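Local coordinates for putative fumarylacetoacetate hydrolase family protein (Yersinia pestis, PDB 3S52) that is of unproven function but belongs to the fumarylacetoacetate hydrolase family and forms a two-chain assembly, at residues I175-M178 against S179-T183. Numbering follows the deposited sequence.
Sequences ISYM and SRFFT
S179 folds back on S176 within helix 171-181, where backbone bonds spanning three and four residues are mixed. S179 N reaches four residues back to I175 O (3.1 Å), but R180 N bonds to Y177 O (2.9 Å), only three back, from above the carbonyl plane. M178 O then accepts two donors: F182 N comes nearly straight on, with an N-H...O angle of 176°, while F181 N, 3.0 Å from M178 O, approaches from above the carbonyl plane.

Serine suits position 179 because its short hydroxyl can fold back on the helix: with chi1 at 77°, OG sits between the backbone N and carbonyl carbon and donates to S176 O at 2.7 Å. The same OG also bonds to A87 N, and S176 OG to A87 O, tying the helix to the loop carrying A87.

Among the aromatic groups, F181 turns a ring edge toward the Y177 face in an offset edge-to-face pair, planes 66° apart, with F181 CE2 3.7 Å from Y177 CZ. Tyrosine suits its place by offering both this face and a hydroxyl, which bonds to K123 of the second subunit; phenylalanine can also stack on F67 of that subunit. Exposed R180 has a chain long enough to bring NH1 to the tyrosine edge, 3.9 Å from Y177 CE1.

Apolar selenomethionine M178 suits the helix's buried flank, packing on strands 21-26, 45-50 and 189-191; F182, farther along the chain, meets the first two.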
ATOM      1  N   ILE A 175      -3.881 -13.303  -9.697  1.00 15.72           N
ATOM      2  CA  ILE A 175      -2.847 -12.369 -10.087  1.00 10.68           C
ATOM      3  C   ILE A 175      -3.290 -11.616 -11.332  1.00 14.27           C
ATOM      4  O   ILE A 175      -3.029 -10.427 -11.478  1.00 11.53           O
ATOM      5  CB  ILE A 175      -1.492 -13.059 -10.291  1.00 11.15           C
ATOM      6  CG1 ILE A 175      -0.988 -13.617  -8.960  1.00  6.32           C
ATOM      7  CG2 ILE A 175      -0.479 -12.074 -10.848  1.00 16.07           C
ATOM      8  CD1 ILE A 175       0.356 -14.349  -9.072  1.00 10.08           C
ATOM      9  N   SER A 176      -3.992 -12.308 -12.220  1.00 17.02           N
ATOM     10  CA  SER A 176      -4.537 -11.656 -13.392  1.00 12.17           C
ATOM     11  C   SER A 176      -5.455 -10.528 -12.939  1.00 15.98           C
ATOM     12  O   SER A 176      -5.331  -9.384 -13.379  1.00 15.91           O
ATOM     13  CB  SER A 176      -5.292 -12.668 -14.257  1.00 15.91           C
ATOM     14  OG  SER A 176      -5.877 -12.038 -15.374  1.00 20.92           O
ATOM     15  N   TYR A 177      -6.366 -10.854 -12.034  1.00 14.34           N
ATOM     16  CA  TYR A 177      -7.275  -9.858 -11.480  1.00 15.01           C
ATOM     17  C   TYR A 177      -6.549  -8.652 -10.855  1.00 17.82           C
ATOM     18  O   TYR A 177      -6.857  -7.495 -11.192  1.00 15.76           O
ATOM     19  CB  TYR A 177      -8.233 -10.509 -10.477  1.00  8.38           C
ATOM     20  CG  TYR A 177      -9.181  -9.529  -9.828  1.00 11.30           C
ATOM     21  CD1 TYR A 177     -10.223  -8.947 -10.549  1.00 19.18           C
ATOM     22  CD2 TYR A 177      -9.022  -9.166  -8.503  1.00 14.18           C
ATOM     23  CE1 TYR A 177     -11.092  -8.031  -9.949  1.00 18.25           C
ATOM     24  CE2 TYR A 177      -9.886  -8.262  -7.891  1.00 14.67           C
ATOM     25  CZ  TYR A 177     -10.915  -7.698  -8.614  1.00 16.62           C
ATOM     26  OH  TYR A 177     -11.756  -6.794  -7.984  1.00 18.42           O
HETATM   27  N   MSE A 178      -5.588  -8.912  -9.968  1.00 11.24           N
HETATM   28  CA  MSE A 178      -4.815  -7.836  -9.322  1.00 12.22           C
HETATM   29  C   MSE A 178      -4.200  -6.888 -10.350  1.00 11.38           C
HETATM   30  O   MSE A 178      -4.163  -5.677 -10.161  1.00 12.51           O
HETATM   31  CB  MSE A 178      -3.685  -8.399  -8.449  1.00  8.69           C
HETATM   32  CG  MSE A 178      -4.137  -9.192  -7.242  1.00 10.44           C
HETATM   33 SE   MSE A 178      -2.619 -10.193  -6.448  0.77 19.88          SE
HETATM   34  CE  MSE A 178      -3.499 -10.697  -4.732  1.00 11.18           C
ATOM     35  N   SER A 179      -3.702  -7.446 -11.437  1.00 10.17           N
ATOM     36  CA  SER A 179      -3.008  -6.639 -12.447  1.00 10.11           C
ATOM     37  C   SER A 179      -3.966  -5.703 -13.196  1.00 15.09           C
ATOM     38  O   SER A 179      -3.509  -4.851 -13.944  1.00 18.05           O
ATOM     39  CB  SER A 179      -2.282  -7.536 -13.459  1.00 13.72           C
ATOM     40  OG  SER A 179      -3.202  -8.091 -14.403  1.00 12.47           O
ATOM     41  N   ARG A 180      -5.281  -5.860 -13.015  1.00 10.08           N
ATOM     42  CA  ARG A 180      -6.229  -4.929 -13.633  1.00 12.36           C
ATOM     43  C   ARG A 180      -6.172  -3.596 -12.909  1.00 15.90           C
ATOM     44  O   ARG A 180      -6.434  -2.555 -13.486  1.00 14.46           O
ATOM     45  CB  ARG A 180      -7.662  -5.455 -13.573  1.00 15.77           C
ATOM     46  CG  ARG A 180      -7.949  -6.673 -14.453  1.00 17.68           C
ATOM     47  CD  ARG A 180      -9.430  -7.067 -14.333  1.00 18.69           C
ATOM     48  NE  ARG A 180     -10.298  -5.948 -14.700  1.00 14.53           N
ATOM     49  CZ  ARG A 180     -11.547  -5.793 -14.278  1.00 23.44           C
ATOM     50  NH1 ARG A 180     -12.096  -6.681 -13.456  1.00 19.68           N
ATOM     51  NH2 ARG A 180     -12.245  -4.737 -14.674  1.00 22.53           N
ATOM     52  N   PHE A 181      -5.826  -3.649 -11.630  1.00  8.66           N
ATOM     53  CA  PHE A 181      -5.746  -2.467 -10.768  1.00 16.98           C
ATOM     54  C   PHE A 181      -4.315  -1.967 -10.635  1.00 18.64           C
ATOM     55  O   PHE A 181      -4.064  -0.764 -10.734  1.00 16.32           O
ATOM     56  CB  PHE A 181      -6.379  -2.716  -9.386  1.00 16.41           C
ATOM     57  CG  PHE A 181      -7.867  -2.896  -9.439  1.00 21.21           C
ATOM     58  CD1 PHE A 181      -8.721  -1.801  -9.278  1.00 21.96           C
ATOM     59  CD2 PHE A 181      -8.418  -4.146  -9.687  1.00 15.63           C
ATOM     60  CE1 PHE A 181     -10.096  -1.958  -9.334  1.00 15.16           C
ATOM     61  CE2 PHE A 181      -9.785  -4.318  -9.746  1.00 16.69           C
ATOM     62  CZ  PHE A 181     -10.634  -3.221  -9.572  1.00 14.07           C
ATOM     63  N   PHE A 182      -3.414  -2.878 -10.265  1.00 15.10           N
ATOM     64  CA  PHE A 182      -2.028  -2.524  -9.972  1.00  9.97           C
ATOM     65  C   PHE A 182      -1.036  -3.158 -10.949  1.00 14.75           C
ATOM     66  O   PHE A 182      -1.076  -4.359 -11.200  1.00 12.99           O
ATOM     67  CB  PHE A 182      -1.694  -2.923  -8.534  1.00  8.46           C
ATOM     68  CG  PHE A 182      -2.839  -2.702  -7.577  1.00 13.51           C
ATOM     69  CD1 PHE A 182      -3.249  -1.416  -7.254  1.00  9.83           C
ATOM     70  CD2 PHE A 182      -3.507  -3.768  -7.012  1.00 16.77           C
ATOM     71  CE1 PHE A 182      -4.301  -1.204  -6.382  1.00  9.54           C
ATOM     72  CE2 PHE A 182      -4.561  -3.556  -6.137  1.00 15.99           C
ATOM     73  CZ  PHE A 182      -4.959  -2.273  -5.837  1.00 12.08           C
ATOM     74  N   THR A 183      -0.173  -2.340 -11.534  1.00 11.24           N
ATOM     75  CA  THR A 183       0.943  -2.907 -12.282  1.00 16.12           C
ATOM     76  C   THR A 183       1.796  -3.681 -11.281  1.00 16.39           C
ATOM     77  O   THR A 183       2.181  -3.149 -10.238  1.00 12.76           O
ATOM     78  CB  THR A 183       1.792  -1.814 -12.962  1.00 15.33           C
ATOM     79  OG1 THR A 183       1.071  -1.283 -14.081  1.00 19.24           O
ATOM     80  CG2 THR A 183       3.140  -2.390 -13.449  1.00 13.50           C
TER